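Local coordinates for ethylbenzene dehydrogenase beta-subunit (Aromatoleum aromaticum, PDB 2IVF), which carries iron-sulfur clusters as the ferredoxin-like beta-subunit of a three-chain, haem-containing enzyme complex, and probably passes electrons between its partners, at residues I270-G282 and K290-F302. Numbering follows the deposited sequence.
Sequences IYYVPPMGARGFG and KTRIPLDVLEGLF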
loop_
_atom_site.group_PDB
_atom_site.type_symbol
_atom_site.label_atom_id
_atom_site.label_comp_id
_atom_site.label_asym_id
_atom_site.label_seq_id
_atom_site.Cartn_x
_atom_site.Cartn_y
_atom_site.Cartn_z
ATOM N N ILE B 270 -17.871 -15.713 -12.858
ATOM C CA ILE B 270 -17.628 -14.799 -11.769
ATOM C C ILE B 270 -18.791 -13.798 -11.701
ATOM O O ILE B 270 -19.287 -13.351 -12.736
ATOM C CB ILE B 270 -16.315 -14.084 -11.965
ATOM C CG1 ILE B 270 -15.180 -15.150 -11.933
ATOM C CG2 ILE B 270 -16.114 -13.018 -10.852
ATOM C CD1 ILE B 270 -13.786 -14.545 -12.247
ATOM N N TYR B 271 -19.215 -13.460 -10.479
ATOM C CA TYR B 271 -20.380 -12.614 -10.282
ATOM C C TYR B 271 -20.030 -11.505 -9.325
ATOM O O TYR B 271 -19.363 -11.725 -8.325
ATOM C CB TYR B 271 -21.572 -13.425 -9.801
ATOM C CG TYR B 271 -21.905 -14.568 -10.722
ATOM C CD1 TYR B 271 -21.202 -15.773 -10.658
ATOM C CD2 TYR B 271 -22.933 -14.457 -11.659
ATOM C CE1 TYR B 271 -21.506 -16.822 -11.537
ATOM C CE2 TYR B 271 -23.225 -15.474 -12.526
ATOM C CZ TYR B 271 -22.534 -16.654 -12.456
ATOM O OH TYR B 271 -22.915 -17.612 -13.341
ATOM N N TYR B 272 -20.524 -10.327 -9.637
ATOM C CA TYR B 272 -20.129 -9.113 -8.962
ATOM C C TYR B 272 -21.331 -8.466 -8.282
ATOM O O TYR B 272 -22.400 -8.369 -8.866
ATOM C CB TYR B 272 -19.573 -8.123 -9.977
ATOM C CG TYR B 272 -18.263 -8.549 -10.554
ATOM C CD1 TYR B 272 -18.223 -9.387 -11.675
ATOM C CD2 TYR B 272 -17.064 -8.075 -10.038
ATOM C CE1 TYR B 272 -17.017 -9.762 -12.216
ATOM C CE2 TYR B 272 -15.859 -8.474 -10.541
ATOM C CZ TYR B 272 -15.834 -9.308 -11.629
ATOM O OH TYR B 272 -14.638 -9.681 -12.174
ATOM N N VAL B 273 -21.167 -8.123 -7.012
ATOM C CA VAL B 273 -22.134 -7.252 -6.299
ATOM C C VAL B 273 -21.777 -5.822 -6.699
ATOM O O VAL B 273 -20.658 -5.331 -6.418
ATOM C CB VAL B 273 -22.086 -7.399 -4.769
ATOM C CG1 VAL B 273 -23.212 -6.585 -4.132
ATOM C CG2 VAL B 273 -22.192 -8.901 -4.358
ATOM N N PRO B 274 -22.712 -5.141 -7.378
ATOM C CA PRO B 274 -22.354 -3.835 -7.894
ATOM C C PRO B 274 -22.248 -2.815 -6.758
ATOM O O PRO B 274 -22.900 -2.962 -5.699
ATOM C CB PRO B 274 -23.514 -3.513 -8.851
ATOM C CG PRO B 274 -24.685 -4.214 -8.310
ATOM C CD PRO B 274 -24.101 -5.507 -7.748
ATOM N N PRO B 275 -21.478 -1.745 -7.006
ATOM C CA PRO B 275 -21.238 -0.747 -6.018
ATOM C C PRO B 275 -22.397 0.195 -5.848
ATOM O O PRO B 275 -22.937 0.714 -6.832
ATOM C CB PRO B 275 -20.014 0.000 -6.562
ATOM C CG PRO B 275 -20.136 -0.063 -8.006
ATOM C CD PRO B 275 -20.820 -1.417 -8.286
ATOM N N MET B 276 -22.746 0.442 -4.605
ATOM C CA MET B 276 -23.773 1.430 -4.233
ATOM C C MET B 276 -23.278 2.848 -4.530
ATOM O O MET B 276 -24.032 3.670 -5.066
ATOM C CB MET B 276 -24.121 1.282 -2.750
ATOM C CG MET B 276 -24.812 -0.039 -2.398
ATOM S SD MET B 276 -25.037 -0.243 -0.623
ATOM C CE MET B 276 -23.351 -0.483 -0.035
ATOM N N GLY B 277 -22.004 3.110 -4.218
ATOM C CA GLY B 277 -21.387 4.421 -4.433
ATOM C C GLY B 277 -21.868 5.466 -3.456
ATOM O O GLY B 277 -22.776 5.228 -2.664
ATOM N N ALA B 278 -21.184 6.598 -3.457
ATOM C CA ALA B 278 -21.497 7.703 -2.596
ATOM C C ALA B 278 -22.544 8.624 -3.184
ATOM O O ALA B 278 -22.591 8.847 -4.398
ATOM C CB ALA B 278 -20.186 8.489 -2.259
ATOM N N ARG B 279 -23.381 9.183 -2.312
ATOM C CA ARG B 279 -24.409 10.102 -2.706
ATOM C C ARG B 279 -23.743 11.248 -3.430
ATOM O O ARG B 279 -22.670 11.709 -3.015
ATOM C CB ARG B 279 -25.122 10.636 -1.489
ATOM C CG ARG B 279 -26.073 9.563 -0.846
ATOM C CD ARG B 279 -26.433 9.943 0.568
ATOM N NE ARG B 279 -27.181 11.175 0.593
ATOM C CZ ARG B 279 -27.453 11.856 1.696
ATOM N NH1 ARG B 279 -27.117 11.375 2.870
ATOM N NH2 ARG B 279 -28.111 12.974 1.626
ATOM N N GLY B 280 -24.390 11.706 -4.492
ATOM C CA GLY B 280 -23.880 12.816 -5.281
ATOM C C GLY B 280 -24.511 14.138 -4.902
ATOM O O GLY B 280 -25.502 14.233 -4.145
ATOM N N PHE B 281 -23.955 15.171 -5.504
ATOM C CA PHE B 281 -24.469 16.511 -5.365
ATOM C C PHE B 281 -25.292 16.854 -6.577
ATOM O O PHE B 281 -24.952 16.426 -7.675
ATOM C CB PHE B 281 -23.282 17.451 -5.252
ATOM C CG PHE B 281 -22.474 17.167 -4.072
ATOM C CD1 PHE B 281 -22.825 17.701 -2.847
ATOM C CD2 PHE B 281 -21.378 16.344 -4.168
ATOM C CE1 PHE B 281 -22.063 17.378 -1.728
ATOM C CE2 PHE B 281 -20.614 16.030 -3.065
ATOM C CZ PHE B 281 -20.942 16.562 -1.858
ATOM N N GLY B 282 -26.361 17.625 -6.378
ATOM C CA GLY B 282 -27.231 18.026 -7.462
ATOM C C GLY B 282 -26.692 19.193 -8.247
ATOM O O GLY B 282 -25.635 19.791 -7.898
ATOM N N LYS B 290 -29.285 10.334 -3.875
ATOM C CA LYS B 290 -28.994 9.344 -4.913
ATOM C C LYS B 290 -27.502 9.176 -5.110
ATOM O O LYS B 290 -26.739 10.159 -5.047
ATOM C CB LYS B 290 -29.620 9.813 -6.227
ATOM C CG LYS B 290 -31.143 9.679 -6.262
ATOM C CD LYS B 290 -31.790 10.709 -7.179
ATOM C CE LYS B 290 -33.212 11.152 -6.693
ATOM N NZ LYS B 290 -33.404 12.525 -5.994
ATOM N N THR B 291 -27.076 7.945 -5.371
ATOM C CA THR B 291 -25.702 7.688 -5.782
ATOM C C THR B 291 -25.286 8.577 -6.976
ATOM O O THR B 291 -26.107 8.922 -7.833
ATOM C CB THR B 291 -25.411 6.208 -6.136
ATOM O OG1 THR B 291 -24.014 6.069 -6.442
ATOM C CG2 THR B 291 -26.222 5.721 -7.392
ATOM N N ARG B 292 -24.018 8.949 -7.016
ATOM C CA ARG B 292 -23.440 9.616 -8.181
ATOM C C ARG B 292 -23.070 8.644 -9.316
ATOM O O ARG B 292 -22.776 9.083 -10.434
ATOM C CB ARG B 292 -22.198 10.351 -7.781
ATOM C CG ARG B 292 -21.165 9.318 -7.334
ATOM C CD ARG B 292 -20.120 9.828 -6.630
ATOM N NE ARG B 292 -20.444 10.575 -5.448
ATOM C CZ ARG B 292 -19.694 11.593 -5.055
ATOM N NH1 ARG B 292 -18.599 11.906 -5.733
ATOM N NH2 ARG B 292 -19.999 12.258 -3.965
ATOM N N ILE B 293 -23.038 7.343 -9.054
ATOM C CA ILE B 293 -22.589 6.412 -10.106
ATOM C C ILE B 293 -23.745 6.286 -11.094
ATOM O O ILE B 293 -24.872 5.933 -10.710
ATOM C CB ILE B 293 -22.218 5.005 -9.616
ATOM C CG1 ILE B 293 -21.138 5.059 -8.532
ATOM C CG2 ILE B 293 -21.794 4.141 -10.839
ATOM C CD1 ILE B 293 -20.849 3.749 -7.930
ATOM N N PRO B 294 -23.490 6.630 -12.356
ATOM C CA PRO B 294 -24.554 6.549 -13.321
ATOM C C PRO B 294 -24.994 5.124 -13.553
ATOM O O PRO B 294 -24.174 4.203 -13.731
ATOM C CB PRO B 294 -23.942 7.164 -14.577
ATOM C CG PRO B 294 -22.766 7.970 -14.065
ATOM C CD PRO B 294 -22.247 7.160 -12.952
ATOM N N LEU B 295 -26.288 4.918 -13.514
ATOM C CA LEU B 295 -26.786 3.553 -13.611
ATOM C C LEU B 295 -26.379 2.926 -14.962
ATOM O O LEU B 295 -26.059 1.739 -15.031
ATOM C CB LEU B 295 -28.300 3.542 -13.440
ATOM C CG LEU B 295 -29.089 2.247 -13.622
ATOM C CD1 LEU B 295 -28.586 1.138 -12.681
ATOM C CD2 LEU B 295 -30.622 2.532 -13.492
ATOM N N ASP B 296 -26.404 3.708 -16.040
ATOM C CA ASP B 296 -26.141 3.124 -17.340
ATOM C C ASP B 296 -24.712 2.632 -17.457
ATOM O O ASP B 296 -24.460 1.671 -18.162
ATOM C CB ASP B 296 -26.545 4.053 -18.510
ATOM C CG ASP B 296 -25.833 5.399 -18.488
ATOM O OD1 ASP B 296 -25.273 5.788 -17.461
ATOM O OD2 ASP B 296 -25.865 6.109 -19.520
ATOM N N VAL B 297 -23.797 3.239 -16.709
ATOM C CA VAL B 297 -22.429 2.766 -16.619
ATOM C C VAL B 297 -22.359 1.394 -15.973
ATOM O O VAL B 297 -21.772 0.479 -16.535
ATOM C CB VAL B 297 -21.528 3.798 -15.843
ATOM C CG1 VAL B 297 -20.127 3.236 -15.570
ATOM C CG2 VAL B 297 -21.421 5.084 -16.680
ATOM N N LEU B 298 -23.055 1.216 -14.853
ATOM C CA LEU B 298 -23.053 -0.058 -14.169
ATOM C C LEU B 298 -23.801 -1.100 -15.003
ATOM O O LEU B 298 -23.384 -2.249 -15.042
ATOM C CB LEU B 298 -23.649 0.016 -12.762
ATOM C CG LEU B 298 -22.870 0.851 -11.775
ATOM C CD1 LEU B 298 -23.508 0.824 -10.382
ATOM C CD2 LEU B 298 -21.465 0.310 -11.699
ATOM N N GLU B 299 -24.856 -0.685 -15.679
ATOM C CA GLU B 299 -25.586 -1.569 -16.590
ATOM C C GLU B 299 -24.698 -2.029 -17.744
ATOM O O GLU B 299 -24.862 -3.144 -18.242
ATOM C CB GLU B 299 -26.829 -0.899 -17.190
ATOM C CG GLU B 299 -27.956 -0.708 -16.204
ATOM C CD GLU B 299 -29.136 0.014 -16.779
ATOM O OE1 GLU B 299 -28.976 0.685 -17.807
ATOM O OE2 GLU B 299 -30.229 -0.090 -16.184
ATOM N N GLY B 300 -23.765 -1.187 -18.167
ATOM C CA GLY B 300 -22.880 -1.556 -19.236
ATOM C C GLY B 300 -22.025 -2.750 -18.860
ATOM O O GLY B 300 -21.713 -3.591 -19.727
ATOM N N LEU B 301 -21.661 -2.834 -17.577
ATOM C CA LEU B 301 -20.837 -3.894 -17.061
ATOM C C LEU B 301 -21.630 -5.091 -16.578
ATOM O O LEU B 301 -21.242 -6.220 -16.815
ATOM C CB LEU B 301 -20.037 -3.387 -15.885
ATOM C CG LEU B 301 -18.967 -2.350 -16.205
ATOM C CD1 LEU B 301 -18.183 -2.079 -14.974
ATOM C CD2 LEU B 301 -18.094 -2.824 -17.409
ATOM N N PHE B 302 -22.729 -4.855 -15.887
ATOM C CA PHE B 302 -23.389 -5.936 -15.149
ATOM C C PHE B 302 -24.807 -6.216 -15.559
ATOM O O PHE B 302 -25.462 -7.076 -14.956
ATOM C CB PHE B 302 -23.319 -5.641 -13.652
ATOM C CG PHE B 302 -21.938 -5.399 -13.174
ATOM C CD1 PHE B 302 -20.974 -6.366 -13.326
ATOM C CD2 PHE B 302 -21.577 -4.166 -12.622
ATOM C CE1 PHE B 302 -19.685 -6.127 -12.913
ATOM C CE2 PHE B 302 -20.316 -3.929 -12.216
ATOM C CZ PHE B 302 -19.352 -4.925 -12.357
#
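Phe-302, the last residue of helix 295-302, pushes its ring into the hollow between Tyr-272 and Pro-274. Its CE1 meets Tyr-272 CB at 3.6 Å, the two rings lie oblique to each other with planes 34° apart, and Leu-301 CB sits over one face of the Phe-302 ring. One turn earlier, the methyls of Leu-298 abut the CD and CG atoms of Pro-275, CD2 touching Pro-275 CD at 3.9 Å. Ile-293 crosses that proline at about a right angle; its CD1 settles 3.6 Å from Gly-277 CA, where a bare backbone leaves a hollow for the methyl. Thr-291 ties the loop at Met-276 and Gly-277 to its own segment: with OG1 anti to the backbone N (chi1 -176°), the hydroxyl donates in the carbonyl plane to a lone pair of Met-276 O at 2.8 Å, while accepting from Ile-293 N in an ST turn.

Farther along, Arg-292 lays its side chain along the backbone of Ala-278 to Gly-280. A bend at chi3 (56°) brings NE to 2.9 Å from Ala-278 O, above the carbonyl plane; the backbone N of Arg-292 binds the same oxygen from the opposite face. NH2 donates to Arg-279 O, and both acceptors lie at the guanidinium edge, which fixes its rotation. NH1 is held by Pro-142 O, and Phe-281 lies alongside. Gly-280 N bonds to Lys-290 O at 2.9 Å, flanking the antiparallel non-hydrogen-bonded pair Arg-279/Thr-291. The side chain of Arg-279 turns away to a salt bridge with Glu-430 of the alpha-subunit.

The arrangement is a short antiparallel pairing whose returning chain turns at Lys-290 and runs, with Pro-294 at the N-cap position, into helix 295-302, packed against the chain leaving strand 270-273 of a mixed sheet in this ferredoxin-like iron-sulfur subunit.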